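Local coordinates for protein PHO85 cyclin-10 (Saccharomyces cerevisiae, PDB 4KRD) that partners the cyclin-dependent kinase Pho85 in a complex that phosphorylates and negatively regulates glycogen synthase Gsy2, restraining glycogen accumulation under favourable growth conditions, at residues 25-31 / 189-194; 116-122 / 198-202; 18-22 / 110-116; 42-47 / 105-110; 138-142 / 154-158. All blocks are in the same frame, centred on the assembly; numbering follows the deposited sequence. Where two conformers were deposited one is given.

Contact 1 of 5, residues 25-31 / 189-194; sequences IPVDVEV and NRKLAA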
# COMPACT_ATOMS: atom_id res chain seq x y z
N ILE B 25 20.10 -2.93 11.92
CA ILE B 25 20.17 -3.10 10.47
C ILE B 25 20.22 -1.75 9.74
O ILE B 25 19.31 -0.94 9.88
CB ILE B 25 18.98 -3.94 9.96
CG1 ILE B 25 18.97 -5.32 10.64
CG2 ILE B 25 19.02 -4.09 8.45
CD1 ILE B 25 17.85 -6.22 10.19
N PRO B 26 21.29 -1.52 8.96
CA PRO B 26 21.50 -0.24 8.26
C PRO B 26 20.29 0.16 7.44
O PRO B 26 19.71 -0.69 6.75
CB PRO B 26 22.68 -0.55 7.32
CG PRO B 26 23.37 -1.72 7.94
CD PRO B 26 22.29 -2.53 8.58
N VAL B 27 19.91 1.43 7.50
CA VAL B 27 18.71 1.89 6.82
C VAL B 27 18.85 1.80 5.30
O VAL B 27 17.86 1.74 4.58
CB VAL B 27 18.34 3.33 7.23
CG1 VAL B 27 19.37 4.31 6.69
CG2 VAL B 27 16.94 3.68 6.75
N ASP B 28 20.09 1.77 4.83
CA ASP B 28 20.36 1.68 3.40
C ASP B 28 20.79 0.28 2.96
O ASP B 28 21.39 0.12 1.89
CB ASP B 28 21.41 2.71 2.98
N VAL B 29 20.47 -0.73 3.77
CA VAL B 29 20.82 -2.11 3.43
C VAL B 29 20.26 -2.50 2.06
O VAL B 29 19.23 -1.98 1.62
CB VAL B 29 20.35 -3.12 4.52
CG1 VAL B 29 18.84 -3.32 4.45
CG2 VAL B 29 21.08 -4.44 4.40
N GLU B 30 20.95 -3.40 1.36
CA GLU B 30 20.54 -3.77 0.01
C GLU B 30 19.71 -5.05 0.01
O GLU B 30 19.94 -5.95 0.82
CB GLU B 30 21.76 -3.92 -0.90
N VAL B 31 18.75 -5.12 -0.90
CA VAL B 31 17.96 -6.33 -1.07
C VAL B 31 18.91 -7.50 -1.21
O VAL B 31 19.82 -7.48 -2.05
CB VAL B 31 17.03 -6.28 -2.31
CG1 VAL B 31 16.20 -7.55 -2.41
CG2 VAL B 31 16.14 -5.05 -2.27
N ASN B 189 13.15 -2.97 2.05
CA ASN B 189 14.41 -3.68 1.92
C ASN B 189 14.95 -4.19 3.27
O ASN B 189 15.50 -5.29 3.35
CB ASN B 189 15.46 -2.81 1.21
CG ASN B 189 15.10 -2.52 -0.25
OD1 ASN B 189 14.15 -3.09 -0.80
ND2 ASN B 189 15.85 -1.62 -0.88
N ARG B 190 14.78 -3.40 4.33
CA ARG B 190 15.27 -3.82 5.64
C ARG B 190 14.50 -5.01 6.21
O ARG B 190 15.06 -5.80 6.97
CB ARG B 190 15.25 -2.68 6.65
CG ARG B 190 16.09 -1.48 6.23
CD ARG B 190 15.91 -0.35 7.22
NE ARG B 190 16.56 -0.63 8.49
CZ ARG B 190 16.09 -0.23 9.67
NH1 ARG B 190 14.96 0.46 9.73
NH2 ARG B 190 16.76 -0.51 10.78
N LYS B 191 13.22 -5.15 5.86
CA LYS B 191 12.49 -6.32 6.33
C LYS B 191 12.92 -7.56 5.55
O LYS B 191 13.11 -8.63 6.13
CB LYS B 191 10.97 -6.08 6.31
CG LYS B 191 10.57 -4.97 7.30
CD LYS B 191 9.10 -4.98 7.61
CE LYS B 191 8.78 -3.96 8.68
NZ LYS B 191 8.83 -2.57 8.19
N LEU B 192 13.15 -7.39 4.24
CA LEU B 192 13.69 -8.46 3.41
C LEU B 192 15.02 -8.93 3.99
O LEU B 192 15.27 -10.14 4.12
CB LEU B 192 13.89 -7.99 1.96
CG LEU B 192 12.64 -7.70 1.12
CD1 LEU B 192 12.98 -7.61 -0.36
CD2 LEU B 192 11.60 -8.77 1.35
N ALA B 193 15.86 -7.97 4.36
CA ALA B 193 17.16 -8.28 4.93
C ALA B 193 17.02 -8.98 6.28
O ALA B 193 17.66 -10.00 6.52
CB ALA B 193 18.00 -7.03 5.08
N ALA B 194 16.18 -8.42 7.15
CA ALA B 194 15.98 -8.95 8.49
C ALA B 194 15.62 -10.43 8.51
O ALA B 194 16.01 -11.15 9.43
CB ALA B 194 14.91 -8.14 9.24
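Arg-190 lays its aliphatic chain along the loop 25-31 and carries its guanidinium to the backbone of Ile-25. NH2 of Arg-190 donates to Ile-25 O at 2.7 Å, and NE of Arg-190 makes a weak second bond to the same Ile-25 O at 3.1 Å. Arginine suits this place because its methylenes can pack while its charged end serves a carbonyl; CG of Arg-190 lies 3.8 Å from Val-29 CG1, and CD of Arg-190 3.6 Å from Val-27 CA. The guanidinium also forms a salt bridge with Glu-18, so one side chain holds two points of the N-terminal segment. Between Pro-26 and Val-29 the loop makes a type I turn, closed by Val-29 N to Pro-26 O at 3.1 Å, and this swings Val-29 back over the helix. Small partners let the backbones come close: Ile-25 CD1 rests on Ala-194 CB at 3.6 Å, and Val-29 CG1 on Ala-193 CB at 3.9 Å. At the other end Val-31, less certainly placed because poorly ordered, has CG1 3.8 Å from Leu-192 CD1, beside the Pho85 chain, which packs on Val-31, Asn-189 and Leu-192. The irregular segment before helix 36-54 thus packs over the first turn of helix 189-203 in this cyclin domain, at its Pho85-facing edge.

Contact 2 of 5, residues 116-122 / 198-202; sequences RDGNNIL and LLNEL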
# COMPACT_ATOMS: atom_id res chain seq x y z
N ARG B 116 12.22 -7.79 20.54
CA ARG B 116 13.44 -7.51 21.30
C ARG B 116 13.06 -6.74 22.54
O ARG B 116 12.18 -5.90 22.50
CB ARG B 116 14.43 -6.67 20.51
CG ARG B 116 15.06 -7.36 19.33
CD ARG B 116 16.14 -6.49 18.73
NE ARG B 116 16.66 -7.08 17.51
CZ ARG B 116 17.57 -8.05 17.51
NH1 ARG B 116 18.06 -8.51 18.66
NH2 ARG B 116 18.01 -8.54 16.36
N ASP B 117 13.75 -7.03 23.64
CA ASP B 117 13.48 -6.34 24.89
C ASP B 117 14.21 -5.00 24.94
O ASP B 117 14.75 -4.54 23.93
CB ASP B 117 13.84 -7.22 26.09
CG ASP B 117 15.34 -7.45 26.24
OD1 ASP B 117 16.14 -6.75 25.59
OD2 ASP B 117 15.71 -8.34 27.03
N GLY B 118 14.23 -4.38 26.11
CA GLY B 118 14.84 -3.07 26.27
C GLY B 118 16.32 -3.02 25.92
O GLY B 118 16.82 -2.00 25.43
N ASN B 119 17.02 -4.13 26.15
CA ASN B 119 18.44 -4.22 25.82
C ASN B 119 18.75 -4.82 24.45
O ASN B 119 19.81 -5.42 24.26
CB ASN B 119 19.17 -5.02 26.90
CG ASN B 119 19.24 -4.28 28.22
OD1 ASN B 119 18.83 -4.80 29.25
ND2 ASN B 119 19.73 -3.05 28.17
N ASN B 120 17.83 -4.66 23.50
CA ASN B 120 17.98 -5.23 22.15
C ASN B 120 18.20 -6.75 22.11
O ASN B 120 18.74 -7.26 21.13
CB ASN B 120 19.08 -4.53 21.37
CG ASN B 120 18.61 -3.22 20.75
OD1 ASN B 120 17.43 -2.88 20.83
ND2 ASN B 120 19.52 -2.49 20.14
N ILE B 121 17.78 -7.46 23.15
CA ILE B 121 17.89 -8.91 23.17
C ILE B 121 16.63 -9.57 22.62
O ILE B 121 15.51 -9.24 23.02
CB ILE B 121 18.17 -9.45 24.59
CG1 ILE B 121 19.35 -8.71 25.22
CG2 ILE B 121 18.42 -10.96 24.56
CD1 ILE B 121 20.59 -8.71 24.36
N LEU B 122 16.82 -10.50 21.70
CA LEU B 122 15.72 -11.21 21.06
C LEU B 122 14.92 -11.98 22.12
O LEU B 122 15.50 -12.57 23.04
CB LEU B 122 16.29 -12.17 20.01
CG LEU B 122 15.58 -12.47 18.70
CD1 LEU B 122 15.29 -11.19 17.92
CD2 LEU B 122 16.43 -13.43 17.88
N LEU B 198 17.88 -12.28 11.14
CA LEU B 198 17.29 -12.86 12.36
C LEU B 198 17.53 -14.37 12.45
O LEU B 198 17.70 -14.91 13.54
CB LEU B 198 15.79 -12.56 12.45
CG LEU B 198 15.40 -11.09 12.61
CD1 LEU B 198 13.92 -10.86 12.30
CD2 LEU B 198 15.75 -10.58 14.01
N LEU B 199 17.52 -15.03 11.31
CA LEU B 199 17.79 -16.46 11.24
C LEU B 199 19.23 -16.74 11.68
O LEU B 199 19.49 -17.69 12.41
CB LEU B 199 17.59 -16.96 9.82
CG LEU B 199 18.11 -18.36 9.53
CD1 LEU B 199 17.37 -19.37 10.39
CD2 LEU B 199 17.97 -18.69 8.05
N ASN B 200 20.16 -15.90 11.23
CA ASN B 200 21.56 -16.02 11.65
C ASN B 200 21.70 -15.83 13.16
O ASN B 200 22.40 -16.60 13.82
CB ASN B 200 22.46 -15.04 10.88
CG ASN B 200 22.64 -15.44 9.42
OD1 ASN B 200 22.24 -16.53 9.01
ND2 ASN B 200 23.24 -14.57 8.64
N GLU B 201 21.02 -14.83 13.70
CA GLU B 201 21.05 -14.58 15.14
C GLU B 201 20.47 -15.75 15.94
O GLU B 201 21.05 -16.17 16.94
CB GLU B 201 20.34 -13.27 15.48
CG GLU B 201 20.52 -12.81 16.93
CD GLU B 201 19.95 -11.42 17.18
OE1 GLU B 201 19.42 -10.82 16.22
OE2 GLU B 201 20.01 -10.95 18.33
N LEU B 202 19.34 -16.29 15.51
CA LEU B 202 18.74 -17.44 16.19
C LEU B 202 19.67 -18.64 16.11
O LEU B 202 19.92 -19.34 17.10
CB LEU B 202 17.42 -17.82 15.54
CG LEU B 202 16.22 -16.94 15.85
CD1 LEU B 202 15.08 -17.27 14.90
CD2 LEU B 202 15.82 -17.15 17.29
O HOH W 1 19.60 -11.23 20.85
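Segment 116-122 forms the turn of a beta hairpin: Asp-117 N donates to Ile-121 O at 2.9 Å, a type I turn runs from Asp-117 to Asn-120, and the helical segment 198-202 passes alongside, with the CA atoms of Leu-122 and Leu-202 8.5 Å apart. The hairpin joins the two short antiparallel strands 114-116 and 122-124 that decorate this mainly helical cyclin domain. Asp-117 OD1 steadies the turn by accepting from Ile-121 N at 3.0 Å. Leucines fill the buried side of the contact, where Leu-122 CD1 approaches Leu-198 CD2 at 4.0 Å and Leu-122 CD2 approaches Leu-202 CD2 at 3.8 Å. Nearer the solvent, the long side chains of Arg-116 and Glu-201 span the gap and form a two-pronged salt bridge, Arg-116 NH2 to Glu-201 OE1 at 2.7 Å and Arg-116 NH1 to Glu-201 OE2 at 3.1 Å. Arg-116 NH1 also reaches Asn-120 O at 2.9 Å. Water 1 adds a last link, accepting from Leu-122 N at 3.0 Å and donating to Glu-201 OE2 at 2.6 Å.

Contact 3 of 5, residues 18-22 / 110-116; sequences ENPLL and DTLFLTR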
# COMPACT_ATOMS: atom_id res chain seq x y z
N GLU B 18 11.10 2.10 14.36
CA GLU B 18 11.09 0.91 13.52
C GLU B 18 10.62 -0.35 14.26
O GLU B 18 10.47 -0.36 15.49
CB GLU B 18 12.50 0.68 13.00
CG GLU B 18 13.54 0.57 14.13
CD GLU B 18 14.97 0.47 13.64
OE1 GLU B 18 15.21 0.78 12.45
OE2 GLU B 18 15.85 0.08 14.43
N ASN B 19 10.38 -1.41 13.51
CA ASN B 19 10.10 -2.69 14.12
C ASN B 19 11.39 -3.08 14.86
O ASN B 19 12.46 -3.11 14.26
CB ASN B 19 9.73 -3.73 13.06
CG ASN B 19 9.31 -5.06 13.67
OD1 ASN B 19 9.90 -5.51 14.64
ND2 ASN B 19 8.27 -5.68 13.10
N PRO B 20 11.29 -3.29 16.19
CA PRO B 20 12.45 -3.59 17.05
C PRO B 20 13.32 -4.72 16.49
O PRO B 20 14.53 -4.78 16.79
CB PRO B 20 11.79 -4.06 18.35
CG PRO B 20 10.47 -3.37 18.36
CD PRO B 20 10.02 -3.32 16.94
N LEU B 21 12.73 -5.59 15.68
CA LEU B 21 13.46 -6.68 15.06
C LEU B 21 14.49 -6.15 14.07
O LEU B 21 15.37 -6.88 13.63
CB LEU B 21 12.49 -7.60 14.31
CG LEU B 21 11.51 -8.39 15.17
CD1 LEU B 21 10.52 -9.14 14.29
CD2 LEU B 21 12.28 -9.35 16.07
N LEU B 22 14.36 -4.88 13.72
CA LEU B 22 15.29 -4.27 12.77
C LEU B 22 16.44 -3.52 13.44
O LEU B 22 17.31 -2.99 12.75
CB LEU B 22 14.54 -3.30 11.84
CG LEU B 22 13.33 -3.83 11.08
CD1 LEU B 22 12.89 -2.81 10.05
CD2 LEU B 22 13.64 -5.15 10.43
N ASP B 110 8.60 -14.24 11.73
CA ASP B 110 9.53 -13.49 12.59
C ASP B 110 8.79 -12.51 13.48
O ASP B 110 9.01 -12.45 14.67
CB ASP B 110 10.51 -12.65 11.76
CG ASP B 110 11.64 -13.46 11.13
OD1 ASP B 110 12.01 -14.51 11.68
OD2 ASP B 110 12.17 -13.00 10.09
N THR B 111 7.93 -11.69 12.87
CA THR B 111 7.29 -10.64 13.63
C THR B 111 6.16 -11.16 14.51
O THR B 111 5.80 -10.54 15.52
CB THR B 111 6.86 -9.46 12.71
OG1 THR B 111 6.59 -8.30 13.50
CG2 THR B 111 5.62 -9.84 11.91
N LEU B 112 5.58 -12.30 14.14
CA LEU B 112 4.59 -12.92 15.00
C LEU B 112 5.23 -13.50 16.27
O LEU B 112 4.69 -13.38 17.39
CB LEU B 112 3.84 -14.03 14.23
CG LEU B 112 2.78 -14.85 14.97
CD1 LEU B 112 1.78 -13.97 15.73
CD2 LEU B 112 2.05 -15.83 14.02
N PHE B 113 6.39 -14.13 16.12
CA PHE B 113 6.93 -14.94 17.23
C PHE B 113 8.06 -14.27 18.03
O PHE B 113 8.35 -14.69 19.15
CB PHE B 113 7.38 -16.32 16.73
CG PHE B 113 6.24 -17.21 16.32
CD1 PHE B 113 5.45 -17.82 17.28
CD2 PHE B 113 5.92 -17.40 14.98
CE1 PHE B 113 4.38 -18.62 16.91
CE2 PHE B 113 4.85 -18.21 14.62
CZ PHE B 113 4.08 -18.81 15.59
N LEU B 114 8.68 -13.24 17.46
CA LEU B 114 9.85 -12.61 18.06
C LEU B 114 9.69 -11.11 18.27
O LEU B 114 9.12 -10.40 17.43
CB LEU B 114 11.08 -12.83 17.18
CG LEU B 114 11.55 -14.27 16.93
CD1 LEU B 114 12.49 -14.33 15.73
CD2 LEU B 114 12.22 -14.83 18.17
N THR B 115 10.23 -10.63 19.39
CA THR B 115 10.48 -9.20 19.56
C THR B 115 11.88 -9.01 20.16
O THR B 115 12.66 -9.98 20.26
CB THR B 115 9.40 -8.57 20.47
OG1 THR B 115 9.55 -7.14 20.48
CG2 THR B 115 9.51 -9.10 21.89
N ARG B 116 12.22 -7.79 20.54
CA ARG B 116 13.44 -7.51 21.30
C ARG B 116 13.06 -6.74 22.54
O ARG B 116 12.18 -5.90 22.50
CB ARG B 116 14.43 -6.67 20.51
CG ARG B 116 15.06 -7.36 19.33
CD ARG B 116 16.14 -6.49 18.73
NE ARG B 116 16.66 -7.08 17.51
CZ ARG B 116 17.57 -8.05 17.51
NH1 ARG B 116 18.06 -8.51 18.66
NH2 ARG B 116 18.01 -8.54 16.36
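An Asx turn leading into a short 3-10 segment sets the N-terminal peptide against the place where helix 99-113 gives way to strand 114-116. Asn-19 OD1 accepts from Leu-21 N at 3.0 Å, while Asn-19 ND2 donates to Thr-111 OG1 at 3.1 Å and also to Lys-184 O; the asparagine amide can accept and donate at once. Thr-111 is hydrogen-bonded to Thr-183 as well, bringing in the chain after helix 166-180. Leu-21 is the main apolar element: its CB points away, but the m, t rotamer turns the methyls back, CD1 of Leu-21 to 3.6 Å from Thr-111 CA and CD2 of Leu-21 to 3.8 Å from Leu-114 CB. Pro-20, fit for the tight bend, places its O 3.0 Å from Arg-116 CD, so the arginine stem passes over the 3-10 segment before its charge pairs with Glu-201. Leu-114 is the first residue to leave helical geometry. The Asx turn and 3-10 segment thus dock where helix 99-113 passes into the small antiparallel hairpin of this cyclin domain.

Contact 4 of 5, residues 42-47 / 105-110; sequences NFKETI and ATFLID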
# COMPACT_ATOMS: atom_id res chain seq x y z
N ASN B 42 15.72 -20.83 4.29
CA ASN B 42 15.70 -19.92 5.43
C ASN B 42 14.34 -19.91 6.10
O ASN B 42 14.24 -19.79 7.31
CB ASN B 42 16.10 -18.51 5.00
CG ASN B 42 17.52 -18.43 4.50
OD1 ASN B 42 18.30 -19.37 4.68
ND2 ASN B 42 17.88 -17.32 3.88
N PHE B 43 13.30 -20.05 5.29
CA PHE B 43 11.92 -20.08 5.76
C PHE B 43 11.74 -21.31 6.65
O PHE B 43 11.34 -21.21 7.81
CB PHE B 43 11.00 -20.12 4.54
CG PHE B 43 9.53 -19.95 4.85
CD1 PHE B 43 9.10 -19.37 6.03
CD2 PHE B 43 8.57 -20.36 3.92
CE1 PHE B 43 7.75 -19.20 6.29
CE2 PHE B 43 7.22 -20.20 4.17
CZ PHE B 43 6.81 -19.63 5.37
N LYS B 44 12.04 -22.48 6.09
CA LYS B 44 11.97 -23.73 6.84
C LYS B 44 12.82 -23.72 8.11
O LYS B 44 12.37 -24.14 9.17
CB LYS B 44 12.38 -24.90 5.94
N GLU B 45 14.05 -23.21 8.01
CA GLU B 45 14.95 -23.24 9.16
C GLU B 45 14.50 -22.30 10.27
O GLU B 45 14.68 -22.59 11.46
CB GLU B 45 16.39 -22.93 8.72
CG GLU B 45 17.43 -23.28 9.76
CD GLU B 45 18.83 -22.89 9.33
OE1 GLU B 45 19.00 -22.44 8.18
OE2 GLU B 45 19.77 -23.02 10.15
N THR B 46 13.89 -21.18 9.90
CA THR B 46 13.32 -20.25 10.88
C THR B 46 12.23 -20.96 11.67
O THR B 46 12.16 -20.85 12.89
CB THR B 46 12.73 -18.99 10.20
OG1 THR B 46 13.77 -18.29 9.50
CG2 THR B 46 12.11 -18.05 11.23
N ILE B 47 11.37 -21.69 10.95
CA ILE B 47 10.34 -22.47 11.61
C ILE B 47 10.95 -23.51 12.57
O ILE B 47 10.52 -23.64 13.72
CB ILE B 47 9.43 -23.18 10.60
CG1 ILE B 47 8.59 -22.15 9.85
CG2 ILE B 47 8.53 -24.17 11.34
CD1 ILE B 47 8.04 -22.63 8.51
N ALA B 105 7.40 -13.85 3.71
CA ALA B 105 6.75 -14.89 4.49
C ALA B 105 7.52 -15.16 5.77
O ALA B 105 6.95 -15.35 6.85
CB ALA B 105 6.61 -16.18 3.68
N THR B 106 8.85 -15.22 5.63
CA THR B 106 9.70 -15.47 6.78
C THR B 106 9.60 -14.32 7.79
O THR B 106 9.52 -14.55 9.00
CB THR B 106 11.17 -15.69 6.38
OG1 THR B 106 11.26 -16.78 5.46
CG2 THR B 106 12.04 -15.99 7.62
N PHE B 107 9.59 -13.09 7.29
CA PHE B 107 9.49 -11.95 8.19
C PHE B 107 8.16 -11.91 8.91
O PHE B 107 8.08 -11.47 10.06
CB PHE B 107 9.74 -10.60 7.49
CG PHE B 107 9.78 -9.46 8.46
CD1 PHE B 107 10.94 -9.20 9.19
CD2 PHE B 107 8.65 -8.69 8.70
CE1 PHE B 107 10.98 -8.17 10.12
CE2 PHE B 107 8.68 -7.66 9.64
CZ PHE B 107 9.85 -7.40 10.35
N LEU B 108 7.09 -12.36 8.25
CA LEU B 108 5.78 -12.41 8.90
C LEU B 108 5.81 -13.35 10.12
O LEU B 108 5.27 -13.03 11.18
CB LEU B 108 4.67 -12.83 7.91
CG LEU B 108 4.36 -11.84 6.77
CD1 LEU B 108 3.29 -12.38 5.83
CD2 LEU B 108 3.94 -10.48 7.33
N ILE B 109 6.44 -14.52 9.97
CA ILE B 109 6.54 -15.41 11.11
C ILE B 109 7.50 -14.86 12.17
O ILE B 109 7.24 -14.99 13.37
CB ILE B 109 6.87 -16.87 10.69
CG1 ILE B 109 8.23 -16.95 9.99
CG2 ILE B 109 5.78 -17.45 9.79
CD1 ILE B 109 8.77 -18.39 9.91
N ASP B 110 8.60 -14.24 11.73
CA ASP B 110 9.53 -13.49 12.59
C ASP B 110 8.79 -12.51 13.48
O ASP B 110 9.01 -12.45 14.67
CB ASP B 110 10.51 -12.65 11.76
CG ASP B 110 11.64 -13.46 11.13
OD1 ASP B 110 12.01 -14.51 11.68
OD2 ASP B 110 12.17 -13.00 10.09
O HOH W 2 14.17 -15.53 10.15
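Asn-42 opens the segment by offering its carbonyl, which accepts from Thr-46 N at 3.0 Å and from Thr-46 OG1 at 2.7 Å; the threonine hydroxyl is thereby folded onto its own helix. Phe-43 follows at the closest backbone approach, its CA 5.2 Å from that of Thr-106. Its ring slides between the helices, with Ala-105 CB over one face, 4.2 Å from the centroid of the Phe-43 ring in a CH-pi contact, and Ile-109 CD1 at the edge, 3.8 Å from Phe-43 CE1. Alanine is small enough to let the ring lie so near the helix backbone. One turn later Thr-46 sends CG2 to 3.6 Å from Ile-109 CD1, while water 2 donates both to Thr-46 OG1 at 2.9 Å and to Asp-110 OD1 at 2.8 Å, giving these buried polar groups a shared partner. Ile-47 completes the segment, its CG1 3.8 Å from Ile-109 CD1; helix 130-148 covers Ile-47 through Val-133 and Ile-137. The short axes are 9.6 Å apart and run nearly parallel, at 16°, and every touching residue is buried. Helices 36-54 and 99-113 pack in this way in the buried interior of the cyclin box, the helical domain of the family.

Contact 5 of 5, residues 138-142 / 154-158; sequences IAAVR and SHEYF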
# COMPACT_ATOMS: atom_id res chain seq x y z
N ILE B 138 0.85 -21.96 4.94
CA ILE B 138 -0.21 -21.55 4.03
C ILE B 138 -0.53 -20.06 4.16
O ILE B 138 -0.51 -19.32 3.17
CB ILE B 138 -1.47 -22.39 4.29
CG1 ILE B 138 -1.20 -23.85 3.92
CG2 ILE B 138 -2.64 -21.87 3.47
CD1 ILE B 138 -2.41 -24.74 4.11
N ALA B 139 -0.81 -19.61 5.38
CA ALA B 139 -1.17 -18.20 5.62
C ALA B 139 -0.05 -17.22 5.29
O ALA B 139 -0.30 -16.17 4.66
CB ALA B 139 -1.61 -18.03 7.08
N ALA B 140 1.18 -17.53 5.70
CA ALA B 140 2.30 -16.60 5.51
C ALA B 140 2.65 -16.45 4.04
O ALA B 140 2.98 -15.35 3.58
CB ALA B 140 3.51 -17.05 6.33
N VAL B 141 2.57 -17.54 3.29
CA VAL B 141 2.82 -17.44 1.86
C VAL B 141 1.72 -16.63 1.19
O VAL B 141 2.01 -15.78 0.37
CB VAL B 141 2.97 -18.82 1.18
CG1 VAL B 141 2.95 -18.66 -0.35
CG2 VAL B 141 4.26 -19.51 1.66
N ARG B 142 0.47 -16.89 1.55
CA ARG B 142 -0.66 -16.24 0.87
C ARG B 142 -0.68 -14.75 1.15
O ARG B 142 -0.84 -13.94 0.24
CB ARG B 142 -1.99 -16.91 1.27
CG ARG B 142 -3.24 -16.28 0.63
CD ARG B 142 -3.21 -16.38 -0.90
NE ARG B 142 -4.53 -16.10 -1.48
CZ ARG B 142 -4.76 -16.00 -2.78
NH1 ARG B 142 -3.77 -16.15 -3.64
NH2 ARG B 142 -5.99 -15.75 -3.22
N SER B 154 -5.51 -17.16 -8.11
CA SER B 154 -6.90 -17.13 -7.67
C SER B 154 -7.04 -17.84 -6.33
O SER B 154 -6.24 -18.72 -6.00
CB SER B 154 -7.80 -17.79 -8.71
OG SER B 154 -7.45 -19.16 -8.86
N HIS B 155 -8.05 -17.46 -5.57
CA HIS B 155 -8.32 -18.10 -4.30
C HIS B 155 -8.56 -19.59 -4.51
O HIS B 155 -8.18 -20.42 -3.69
CB HIS B 155 -9.54 -17.45 -3.65
CG HIS B 155 -9.56 -17.57 -2.16
ND1 HIS B 155 -10.48 -18.35 -1.49
CD2 HIS B 155 -8.77 -17.02 -1.21
CE1 HIS B 155 -10.26 -18.27 -0.19
NE2 HIS B 155 -9.23 -17.46 0.01
N GLU B 156 -9.20 -19.93 -5.63
CA GLU B 156 -9.47 -21.31 -5.99
C GLU B 156 -8.17 -22.08 -6.22
O GLU B 156 -7.94 -23.12 -5.61
CB GLU B 156 -10.35 -21.37 -7.24
CG GLU B 156 -10.87 -22.76 -7.58
CD GLU B 156 -11.95 -22.71 -8.65
OE1 GLU B 156 -11.93 -21.77 -9.46
OE2 GLU B 156 -12.82 -23.61 -8.66
N TYR B 157 -7.34 -21.56 -7.11
CA TYR B 157 -6.06 -22.19 -7.42
C TYR B 157 -5.16 -22.38 -6.20
O TYR B 157 -4.63 -23.48 -5.97
CB TYR B 157 -5.32 -21.40 -8.49
CG TYR B 157 -4.07 -22.10 -8.95
CD1 TYR B 157 -4.15 -23.25 -9.72
CD2 TYR B 157 -2.81 -21.61 -8.62
CE1 TYR B 157 -3.01 -23.91 -10.14
CE2 TYR B 157 -1.66 -22.26 -9.05
CZ TYR B 157 -1.77 -23.41 -9.81
OH TYR B 157 -0.65 -24.08 -10.25
N PHE B 158 -4.97 -21.33 -5.41
CA PHE B 158 -4.13 -21.45 -4.21
C PHE B 158 -4.66 -22.49 -3.20
O PHE B 158 -3.90 -23.28 -2.65
CB PHE B 158 -3.91 -20.09 -3.53
CG PHE B 158 -2.75 -20.08 -2.57
CD1 PHE B 158 -1.46 -19.90 -3.03
CD2 PHE B 158 -2.95 -20.28 -1.21
CE1 PHE B 158 -0.38 -19.91 -2.15
CE2 PHE B 158 -1.87 -20.29 -0.32
CZ PHE B 158 -0.58 -20.11 -0.79
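Ser-154 is the N-cap of helix 155-162 in the cyclin fold: its OG accepts from Tyr-157 N at 3.0 Å, a task for which a short hydroxyl side chain is ideal. His-155 comes next, its CA 3.5 Å from Arg-142 NH2 and its CD2 3.7 Å from that same NH2, which lies at the edge of the imidazole. His-155 ND1 makes a weak hydrogen bond to the backbone of Pho85, against which the residue also packs, so the start of the helix stands at the kinase interface. Arg-142 itself, from helix 130-148, is hydrogen-bonded to His-153 O and forms a salt bridge with Glu-173, which accounts for a charge in so buried a place. Phe-158 ends the segment by driving its broad, flat ring between the helices. Val-141 CG1 meets its edge, 3.8 Å from Phe-158 CZ, and Ile-138 CG2 lies 4.2 Å from Phe-158 CE2. Over the ring face sits the arginine stem, with Arg-142 CD 4.1 Å from the Phe-158 centroid in a CH-pi contact.

Contact 4 lies deepest, about 5 Å from the chain centre, and is nested along the sequence inside the loops closed by contacts 1 and 3. Contacts 3 and 4 share helix 99-113 and Asp-110, with centres about 12 Å apart; contacts 2 and 3 share Arg-116, about 8 Å apart. Helix 189-203 serves contact 1 at its start and contact 2 farther on, so the C-terminal helix is tied to both the N-terminal segment and the hairpin. Contact 5 opens after contact 4 closes and lies across the chain centre from contact 2, about 30 Å between centres. Contacts 1 and 5, about 26 Å apart, both reach Pho85, and the helical core between them links these kinase-facing regions.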